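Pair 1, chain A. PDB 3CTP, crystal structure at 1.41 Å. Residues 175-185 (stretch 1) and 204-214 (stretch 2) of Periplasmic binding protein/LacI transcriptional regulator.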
# COMPACT_ATOMS: atom_id res chain seq x y z
N ILE A 175 -5.33 -0.47 -30.49
CA ILE A 175 -5.57 -0.30 -29.05
C ILE A 175 -5.68 -1.63 -28.32
O ILE A 175 -6.32 -2.56 -28.83
CB ILE A 175 -6.85 0.53 -28.87
CG1 ILE A 175 -6.58 1.96 -29.34
CG2 ILE A 175 -7.35 0.50 -27.41
CD1 ILE A 175 -7.84 2.82 -29.44
N LEU A 176 -5.06 -1.69 -27.13
CA LEU A 176 -5.12 -2.86 -26.27
C LEU A 176 -5.80 -2.45 -24.98
O LEU A 176 -5.52 -1.36 -24.44
CB LEU A 176 -3.69 -3.27 -25.91
CG LEU A 176 -3.51 -4.36 -24.84
CD1 LEU A 176 -4.11 -5.68 -25.29
CD2 LEU A 176 -2.03 -4.56 -24.55
N HIS A 177 -6.67 -3.32 -24.46
CA HIS A 177 -7.18 -3.12 -23.08
C HIS A 177 -6.72 -4.32 -22.26
O HIS A 177 -7.02 -5.47 -22.60
CB HIS A 177 -8.71 -3.00 -23.06
CG HIS A 177 -9.29 -2.99 -21.68
ND1 HIS A 177 -8.68 -2.35 -20.63
CD2 HIS A 177 -10.44 -3.52 -21.19
CE1 HIS A 177 -9.42 -2.50 -19.53
NE2 HIS A 177 -10.50 -3.19 -19.85
N ILE A 178 -5.93 -4.03 -21.22
CA ILE A 178 -5.57 -5.04 -20.23
C ILE A 178 -6.69 -4.99 -19.21
O ILE A 178 -6.79 -4.01 -18.44
CB ILE A 178 -4.22 -4.76 -19.62
CG1 ILE A 178 -3.18 -4.89 -20.75
CG2 ILE A 178 -3.92 -5.78 -18.48
CD1 ILE A 178 -1.73 -4.57 -20.38
N LYS A 179 -7.57 -5.99 -19.27
CA LYS A 179 -8.77 -6.01 -18.44
C LYS A 179 -8.57 -6.80 -17.17
O LYS A 179 -7.65 -7.61 -17.05
CB LYS A 179 -9.99 -6.53 -19.23
CG LYS A 179 -9.94 -7.97 -19.55
CD LYS A 179 -11.27 -8.45 -20.28
CE LYS A 179 -12.48 -8.38 -19.40
NZ LYS A 179 -12.49 -9.34 -18.25
N GLY A 180 -9.42 -6.51 -16.20
CA GLY A 180 -9.30 -7.16 -14.89
C GLY A 180 -10.03 -8.47 -14.88
O GLY A 180 -10.70 -8.85 -15.86
N PRO A 181 -9.92 -9.20 -13.75
CA PRO A 181 -10.58 -10.45 -13.51
C PRO A 181 -12.09 -10.30 -13.70
O PRO A 181 -12.64 -9.29 -13.27
CB PRO A 181 -10.34 -10.65 -12.00
CG PRO A 181 -9.09 -10.00 -11.71
CD PRO A 181 -9.01 -8.82 -12.66
N GLU A 182 -12.74 -11.30 -14.27
CA GLU A 182 -14.18 -11.29 -14.51
C GLU A 182 -15.03 -11.16 -13.24
O GLU A 182 -16.18 -10.68 -13.31
CB GLU A 182 -14.58 -12.56 -15.27
CG GLU A 182 -16.00 -12.59 -15.73
CD GLU A 182 -16.29 -13.81 -16.57
OE1 GLU A 182 -15.39 -14.23 -17.34
OE2 GLU A 182 -17.41 -14.36 -16.46
N VAL A 183 -14.47 -11.57 -12.10
CA VAL A 183 -15.22 -11.53 -10.85
C VAL A 183 -15.29 -10.13 -10.26
O VAL A 183 -15.97 -9.94 -9.25
CB VAL A 183 -14.62 -12.49 -9.81
CG1 VAL A 183 -14.80 -13.93 -10.31
CG2 VAL A 183 -13.17 -12.18 -9.55
N PHE A 184 -14.60 -9.15 -10.86
CA PHE A 184 -14.71 -7.76 -10.39
C PHE A 184 -15.75 -7.06 -11.24
O PHE A 184 -15.48 -6.74 -12.42
CB PHE A 184 -13.38 -7.00 -10.57
CG PHE A 184 -12.18 -7.58 -9.82
CD1 PHE A 184 -12.32 -8.55 -8.83
CD2 PHE A 184 -10.91 -7.08 -10.12
CE1 PHE A 184 -11.17 -9.05 -8.16
CE2 PHE A 184 -9.79 -7.54 -9.45
CZ PHE A 184 -9.93 -8.52 -8.47
N GLU A 185 -16.95 -6.83 -10.70
CA GLU A 185 -17.98 -6.15 -11.48
C GLU A 185 -17.46 -4.82 -12.04
O GLU A 185 -17.85 -4.42 -13.13
CB GLU A 185 -19.23 -5.89 -10.61
CG GLU A 185 -19.99 -7.17 -10.31
CD GLU A 185 -21.31 -6.91 -9.59
OE1 GLU A 185 -22.00 -5.93 -9.94
OE2 GLU A 185 -21.60 -7.66 -8.66
N GLU A 204 -11.63 -2.38 -34.11
CA GLU A 204 -11.36 -3.61 -33.40
C GLU A 204 -10.30 -3.35 -32.34
O GLU A 204 -9.30 -2.67 -32.61
CB GLU A 204 -10.89 -4.70 -34.37
CG GLU A 204 -12.03 -5.44 -35.06
CD GLU A 204 -11.59 -6.77 -35.65
OE1 GLU A 204 -10.44 -6.85 -36.13
OE2 GLU A 204 -12.40 -7.73 -35.63
N ILE A 205 -10.51 -3.92 -31.16
CA ILE A 205 -9.63 -3.76 -29.98
C ILE A 205 -9.12 -5.13 -29.56
O ILE A 205 -9.84 -6.12 -29.69
CB ILE A 205 -10.45 -3.29 -28.76
CG1 ILE A 205 -11.10 -1.94 -29.02
CG2 ILE A 205 -9.56 -3.25 -27.50
CD1 ILE A 205 -10.10 -0.84 -29.28
N ASP A 206 -7.92 -5.19 -28.99
CA ASP A 206 -7.40 -6.44 -28.46
C ASP A 206 -7.50 -6.41 -26.94
O ASP A 206 -7.45 -5.33 -26.36
CB ASP A 206 -5.93 -6.62 -28.83
CG ASP A 206 -5.72 -6.94 -30.29
OD1 ASP A 206 -6.71 -7.32 -30.96
OD2 ASP A 206 -4.56 -6.81 -30.77
N PHE A 207 -7.64 -7.58 -26.32
CA PHE A 207 -7.73 -7.70 -24.87
C PHE A 207 -6.73 -8.69 -24.32
O PHE A 207 -6.46 -9.73 -24.95
CB PHE A 207 -9.15 -8.16 -24.48
CG PHE A 207 -10.22 -7.21 -24.89
CD1 PHE A 207 -10.46 -6.07 -24.14
CD2 PHE A 207 -10.97 -7.42 -26.05
CE1 PHE A 207 -11.42 -5.14 -24.52
CE2 PHE A 207 -11.93 -6.50 -26.45
CZ PHE A 207 -12.16 -5.35 -25.68
N ILE A 208 -6.20 -8.39 -23.13
CA ILE A 208 -5.46 -9.38 -22.31
C ILE A 208 -6.12 -9.34 -20.94
O ILE A 208 -6.36 -8.25 -20.43
CB ILE A 208 -3.99 -8.94 -22.17
CG1 ILE A 208 -3.28 -9.06 -23.52
CG2 ILE A 208 -3.23 -9.78 -21.11
CD1 ILE A 208 -1.85 -8.50 -23.52
N GLU A 209 -6.45 -10.49 -20.37
CA GLU A 209 -7.20 -10.49 -19.11
C GLU A 209 -6.34 -10.98 -17.97
O GLU A 209 -5.97 -12.16 -17.91
CB GLU A 209 -8.41 -11.43 -19.21
CG GLU A 209 -9.32 -11.44 -17.97
CD GLU A 209 -10.50 -12.37 -18.19
OE1 GLU A 209 -10.37 -13.58 -17.93
OE2 GLU A 209 -11.56 -11.89 -18.65
N PHE A 210 -6.04 -10.09 -17.02
CA PHE A 210 -5.27 -10.52 -15.85
C PHE A 210 -6.22 -11.22 -14.91
O PHE A 210 -7.40 -10.82 -14.81
CB PHE A 210 -4.71 -9.29 -15.11
CG PHE A 210 -3.46 -8.69 -15.71
CD1 PHE A 210 -3.03 -9.00 -16.99
CD2 PHE A 210 -2.72 -7.78 -14.96
CE1 PHE A 210 -1.87 -8.44 -17.52
CE2 PHE A 210 -1.55 -7.19 -15.49
CZ PHE A 210 -1.13 -7.52 -16.76
N GLN A 211 -5.74 -12.24 -14.19
CA GLN A 211 -6.65 -13.00 -13.31
C GLN A 211 -6.65 -12.54 -11.87
O GLN A 211 -7.44 -13.06 -11.03
CB GLN A 211 -6.27 -14.49 -13.33
CG GLN A 211 -6.30 -15.07 -14.74
CD GLN A 211 -7.66 -14.94 -15.38
OE1 GLN A 211 -8.66 -15.39 -14.81
NE2 GLN A 211 -7.71 -14.33 -16.56
N HIS A 212 -5.77 -11.59 -11.56
CA HIS A 212 -5.64 -11.09 -10.20
C HIS A 212 -5.42 -9.59 -10.26
O HIS A 212 -4.90 -9.07 -11.25
CB HIS A 212 -4.40 -11.69 -9.51
CG HIS A 212 -4.40 -13.18 -9.45
ND1 HIS A 212 -3.86 -13.97 -10.44
CD2 HIS A 212 -4.88 -14.03 -8.51
CE1 HIS A 212 -4.01 -15.24 -10.12
NE2 HIS A 212 -4.62 -15.31 -8.95
N ASP A 213 -5.80 -8.90 -9.18
CA ASP A 213 -5.33 -7.54 -8.96
C ASP A 213 -3.84 -7.63 -8.63
O ASP A 213 -3.26 -8.73 -8.52
CB ASP A 213 -6.12 -6.94 -7.77
CG ASP A 213 -6.03 -5.43 -7.67
OD1 ASP A 213 -5.36 -4.79 -8.51
OD2 ASP A 213 -6.68 -4.89 -6.74
N PHE A 214 -3.20 -6.49 -8.44
CA PHE A 214 -1.76 -6.49 -8.13
C PHE A 214 -1.39 -7.42 -6.98
O PHE A 214 -2.04 -7.45 -5.91
CB PHE A 214 -1.31 -5.08 -7.73
CG PHE A 214 0.15 -5.00 -7.37
CD1 PHE A 214 1.11 -5.10 -8.37
CD2 PHE A 214 0.57 -4.83 -6.06
CE1 PHE A 214 2.49 -5.05 -8.07
CE2 PHE A 214 1.96 -4.76 -5.75
CZ PHE A 214 2.90 -4.88 -6.75
O HOH W 1 -6.76 -2.24 -32.33
O HOH W 2 -11.30 -13.97 -14.82

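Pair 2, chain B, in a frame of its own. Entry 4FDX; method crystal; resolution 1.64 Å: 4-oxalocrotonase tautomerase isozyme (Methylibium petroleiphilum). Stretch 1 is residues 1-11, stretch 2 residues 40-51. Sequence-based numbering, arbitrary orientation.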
# COMPACT_ATOMS: atom_id res chain seq x y z
N PRO B 1 -9.48 0.38 -12.25
CA PRO B 1 -8.69 1.09 -11.25
C PRO B 1 -8.91 0.50 -9.88
O PRO B 1 -10.03 0.13 -9.54
CB PRO B 1 -9.18 2.57 -11.41
CG PRO B 1 -9.49 2.63 -12.89
CD PRO B 1 -10.11 1.31 -13.21
N ILE B 2 -7.86 0.42 -9.11
CA ILE B 2 -7.99 -0.03 -7.67
C ILE B 2 -7.58 1.10 -6.75
O ILE B 2 -6.42 1.61 -6.89
CB ILE B 2 -7.08 -1.20 -7.43
CG1 ILE B 2 -7.67 -2.37 -8.26
CG2 ILE B 2 -7.03 -1.56 -5.93
CD1 ILE B 2 -6.76 -3.56 -8.50
N ILE B 3 -8.48 1.52 -5.85
CA ILE B 3 -8.27 2.75 -5.04
C ILE B 3 -8.14 2.29 -3.59
O ILE B 3 -9.00 1.56 -3.13
CB ILE B 3 -9.43 3.69 -5.26
CG1 ILE B 3 -9.38 4.11 -6.76
CG2 ILE B 3 -9.34 4.83 -4.21
CD1 ILE B 3 -10.65 4.72 -7.16
N GLN B 4 -7.06 2.66 -2.90
CA GLN B 4 -7.01 2.49 -1.44
C GLN B 4 -7.22 3.84 -0.75
O GLN B 4 -6.58 4.78 -1.09
CB GLN B 4 -5.70 1.87 -0.95
CG GLN B 4 -5.53 0.46 -1.51
CD GLN B 4 -4.07 0.06 -1.79
OE1 GLN B 4 -3.44 0.52 -2.79
NE2 GLN B 4 -3.55 -0.82 -0.93
N MET B 5 -8.20 3.92 0.13
CA MET B 5 -8.48 5.16 0.83
C MET B 5 -8.14 4.93 2.29
O MET B 5 -8.73 4.12 2.95
CB MET B 5 -9.93 5.55 0.60
CG MET B 5 -10.20 6.73 1.55
SD MET B 5 -11.69 7.64 1.06
CE MET B 5 -12.91 6.45 1.34
N ASN B 6 -7.19 5.74 2.79
CA ASN B 6 -6.77 5.68 4.22
C ASN B 6 -7.44 6.88 4.90
O ASN B 6 -7.28 8.04 4.43
CB ASN B 6 -5.24 5.80 4.27
CG ASN B 6 -4.53 4.74 3.42
OD1 ASN B 6 -4.33 3.62 3.85
ND2 ASN B 6 -4.17 5.09 2.18
N LEU B 7 -8.20 6.57 5.96
CA LEU B 7 -9.05 7.53 6.69
C LEU B 7 -8.74 7.35 8.11
O LEU B 7 -8.58 6.21 8.54
CB LEU B 7 -10.60 7.13 6.68
CG LEU B 7 -11.36 7.00 5.40
CD1 LEU B 7 -12.83 6.82 5.68
CD2 LEU B 7 -11.19 8.35 4.74
N LEU B 8 -8.82 8.43 8.90
CA LEU B 8 -8.93 8.24 10.37
C LEU B 8 -10.22 7.52 10.79
O LEU B 8 -11.27 7.71 10.13
CB LEU B 8 -8.90 9.58 11.13
CG LEU B 8 -7.64 10.34 11.06
CD1 LEU B 8 -7.84 11.69 11.77
CD2 LEU B 8 -6.62 9.54 11.86
N GLU B 9 -10.15 6.70 11.83
CA GLU B 9 -11.29 5.96 12.50
C GLU B 9 -12.40 6.88 12.87
O GLU B 9 -12.19 8.08 13.07
CB GLU B 9 -10.88 5.25 13.80
CG GLU B 9 -10.07 3.99 13.61
CD GLU B 9 -9.70 3.28 14.88
OE1 GLU B 9 -9.88 3.86 15.96
OE2 GLU B 9 -9.24 2.11 14.78
N GLY B 10 -13.60 6.29 12.97
CA GLY B 10 -14.70 7.04 13.59
C GLY B 10 -15.83 7.47 12.71
O GLY B 10 -16.87 7.84 13.25
N ARG B 11 -15.66 7.42 11.38
CA ARG B 11 -16.76 7.80 10.41
C ARG B 11 -17.92 6.84 10.37
O ARG B 11 -17.75 5.63 10.57
CB ARG B 11 -16.20 7.92 9.02
CG ARG B 11 -15.08 8.89 9.13
CD ARG B 11 -15.09 9.64 7.89
NE ARG B 11 -14.11 10.72 7.93
CZ ARG B 11 -14.45 12.00 7.86
NH1 ARG B 11 -15.74 12.39 7.85
NH2 ARG B 11 -13.48 12.91 7.85
N ILE B 40 -12.63 -0.17 -4.46
CA ILE B 40 -12.08 0.69 -3.43
C ILE B 40 -11.88 -0.16 -2.18
O ILE B 40 -12.81 -0.98 -1.75
CB ILE B 40 -13.10 1.83 -3.10
CG1 ILE B 40 -13.37 2.62 -4.42
CG2 ILE B 40 -12.44 2.73 -2.03
CD1 ILE B 40 -14.32 3.76 -4.31
N LEU B 41 -10.73 0.06 -1.53
CA LEU B 41 -10.41 -0.63 -0.27
C LEU B 41 -10.27 0.52 0.74
O LEU B 41 -9.53 1.46 0.45
CB LEU B 41 -9.02 -1.35 -0.36
CG LEU B 41 -9.03 -2.56 -1.27
CD1 LEU B 41 -9.46 -2.37 -2.73
CD2 LEU B 41 -7.64 -3.12 -1.18
N ILE B 42 -10.93 0.42 1.88
CA ILE B 42 -10.84 1.47 2.92
C ILE B 42 -10.04 0.94 4.05
O ILE B 42 -10.28 -0.19 4.61
CB ILE B 42 -12.23 1.84 3.44
CG1 ILE B 42 -13.02 2.56 2.35
CG2 ILE B 42 -12.09 2.74 4.63
CD1 ILE B 42 -14.51 2.76 2.78
N ASN B 43 -9.03 1.71 4.43
CA ASN B 43 -8.17 1.37 5.58
C ASN B 43 -8.39 2.44 6.59
O ASN B 43 -8.11 3.57 6.34
CB ASN B 43 -6.71 1.29 5.14
CG ASN B 43 -5.80 1.01 6.33
OD1 ASN B 43 -6.00 0.03 7.11
ND2 ASN B 43 -4.81 1.92 6.53
N GLU B 44 -8.90 2.05 7.77
CA GLU B 44 -9.08 3.03 8.87
C GLU B 44 -7.92 3.07 9.76
O GLU B 44 -7.33 2.03 10.12
CB GLU B 44 -10.27 2.65 9.75
CG GLU B 44 -11.60 2.75 9.08
CD GLU B 44 -12.70 2.60 10.13
OE1 GLU B 44 -12.68 1.49 10.78
OE2 GLU B 44 -13.45 3.60 10.23
N LEU B 45 -7.50 4.27 10.08
CA LEU B 45 -6.37 4.48 10.93
C LEU B 45 -6.78 4.95 12.31
O LEU B 45 -7.49 5.90 12.48
CB LEU B 45 -5.51 5.61 10.37
CG LEU B 45 -4.89 5.35 8.99
CD1 LEU B 45 -4.48 6.68 8.35
CD2 LEU B 45 -3.78 4.36 9.07
N GLY B 46 -6.26 4.26 13.29
CA GLY B 46 -6.43 4.74 14.67
C GLY B 46 -5.67 6.01 14.86
O GLY B 46 -4.66 6.25 14.17
N VAL B 47 -6.14 6.84 15.78
CA VAL B 47 -5.56 8.16 16.01
C VAL B 47 -4.12 8.04 16.50
O VAL B 47 -3.34 9.00 16.28
CB VAL B 47 -6.36 9.12 16.95
CG1 VAL B 47 -7.52 9.80 16.21
CG2 VAL B 47 -6.76 8.41 18.22
N GLU B 48 -3.71 6.91 17.11
CA GLU B 48 -2.35 6.71 17.43
C GLU B 48 -1.43 6.26 16.23
O GLU B 48 -0.22 6.11 16.34
CB GLU B 48 -2.36 5.71 18.60
CG GLU B 48 -2.90 4.27 18.31
CD GLU B 48 -4.39 3.98 17.93
OE1 GLU B 48 -5.27 4.83 17.78
OE2 GLU B 48 -4.70 2.75 17.83
N HIS B 49 -2.05 6.08 15.08
CA HIS B 49 -1.45 5.49 13.89
C HIS B 49 -1.40 6.40 12.70
O HIS B 49 -1.14 5.95 11.58
CB HIS B 49 -2.18 4.19 13.55
CG HIS B 49 -1.90 3.08 14.50
ND1 HIS B 49 -2.72 1.97 14.53
CD2 HIS B 49 -0.94 2.93 15.49
CE1 HIS B 49 -2.21 1.11 15.50
NE2 HIS B 49 -1.16 1.74 16.11
N PHE B 50 -1.60 7.70 12.93
CA PHE B 50 -1.45 8.66 11.87
C PHE B 50 -0.77 9.88 12.41
O PHE B 50 -1.16 10.35 13.49
CB PHE B 50 -2.83 9.05 11.26
CG PHE B 50 -2.67 10.11 10.21
CD1 PHE B 50 -1.99 9.86 8.98
CD2 PHE B 50 -3.11 11.37 10.47
CE1 PHE B 50 -1.88 10.92 8.03
CE2 PHE B 50 -3.03 12.40 9.56
CZ PHE B 50 -2.34 12.20 8.36
N SER B 51 0.26 10.38 11.72
CA SER B 51 0.96 11.57 12.19
C SER B 51 1.23 12.57 11.10
O SER B 51 1.33 12.20 9.92
CB SER B 51 2.33 11.26 12.82
OG SER B 51 3.25 10.76 11.89
O HOH W 3 -13.66 6.08 9.61

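Two parallel β-strand pairs with the same backbone arrangement. The strand axes approach to 4.6 Å and cross at -20° in pair 1, 4.5 Å and -27° in pair 2; 14 central residues superpose with an RMSD of 0.8 Å. In both, the backbones are zipped by hydrogen bonds in which every second residue of the first strand bonds to the two residues flanking its register partner. In pair 1, His177(A) N donates to Asp206(A) O (2.9 Å) and His177(A) O accepts from Ile208(A) N (3.1 Å); at the matched site in pair 2, Met5(B) N donates to Leu41(B) O (2.8 Å) and Met5(B) O accepts from Asn43(B) N (2.8 Å).

Where Ile175(A) matches Ile3(B) and Ile205(A) matches Ile40(B), both pairs use isoleucine against isoleucine: Ile175(A) CB lies 3.6 Å from Ile205(A) CD1, and Ile3(B) CB 4.2 Å from Ile40(B) CG1. The bridge two residues on sets His177(A) beside Phe207(A), two rings meeting rim to rim with planes at 79° and centroids 6.0 Å apart. Met5(B) and Ile42(B) replace them with flexible and branched aliphatic chains, Met5(B) CE reaching 4.0 Å from Ile42(B) CG1. One bridge further on this face, the acid is kept but its partner differs: Lys179(A) NZ makes a salt bridge to Glu209(A) OE2 at 2.7 Å, whereas Leu7(B), facing Glu44(B), the match of Glu209(A), instead brings CD1 to 4.3 Å from Ile42(B) CG2. Glu44(B) OE2 takes a hydrogen bond from a water (2.6 Å) that also bonds Leu8(B) O and Arg11(B) N.

On the other face, Leu176(A) CD1 packs 3.9 Å from Ile208(A) CG1, while its match Gln4(B) lays CG 4.1 Å from Leu41(B) CB, the counterpart of Asp206(A). At the next bridge on this face, pair 1 is apolar and pair 2 polar. Ile178(A) and Ile208(A) are apolar, with CG1 of the former 4.4 Å from CB of the latter; Asn6(B) and Asn43(B) are joined by one side-chain hydrogen bond, Asn43(B) ND2 donating to Asn6(B) OD1 at 3.2 Å. Ile178(A) CG2 also sits over one face of the Phe210(A) ring, 3.6 Å from its centroid, a CH-π contact; Asn6(B) CB only approaches the matched Leu45(B) CD1, at 4.2 Å.

At and just past the strand ends, Gly180(A) offers no side chain, but Leu8(B) extends CD2 to 3.9 Å from Phe50(B) CB. Pro181(A) N, lacking a hydrogen, merely lies 3.2 Å from Phe210(A) O, whereas Glu9(B) N completes the ladder to Leu45(B) O at 2.9 Å.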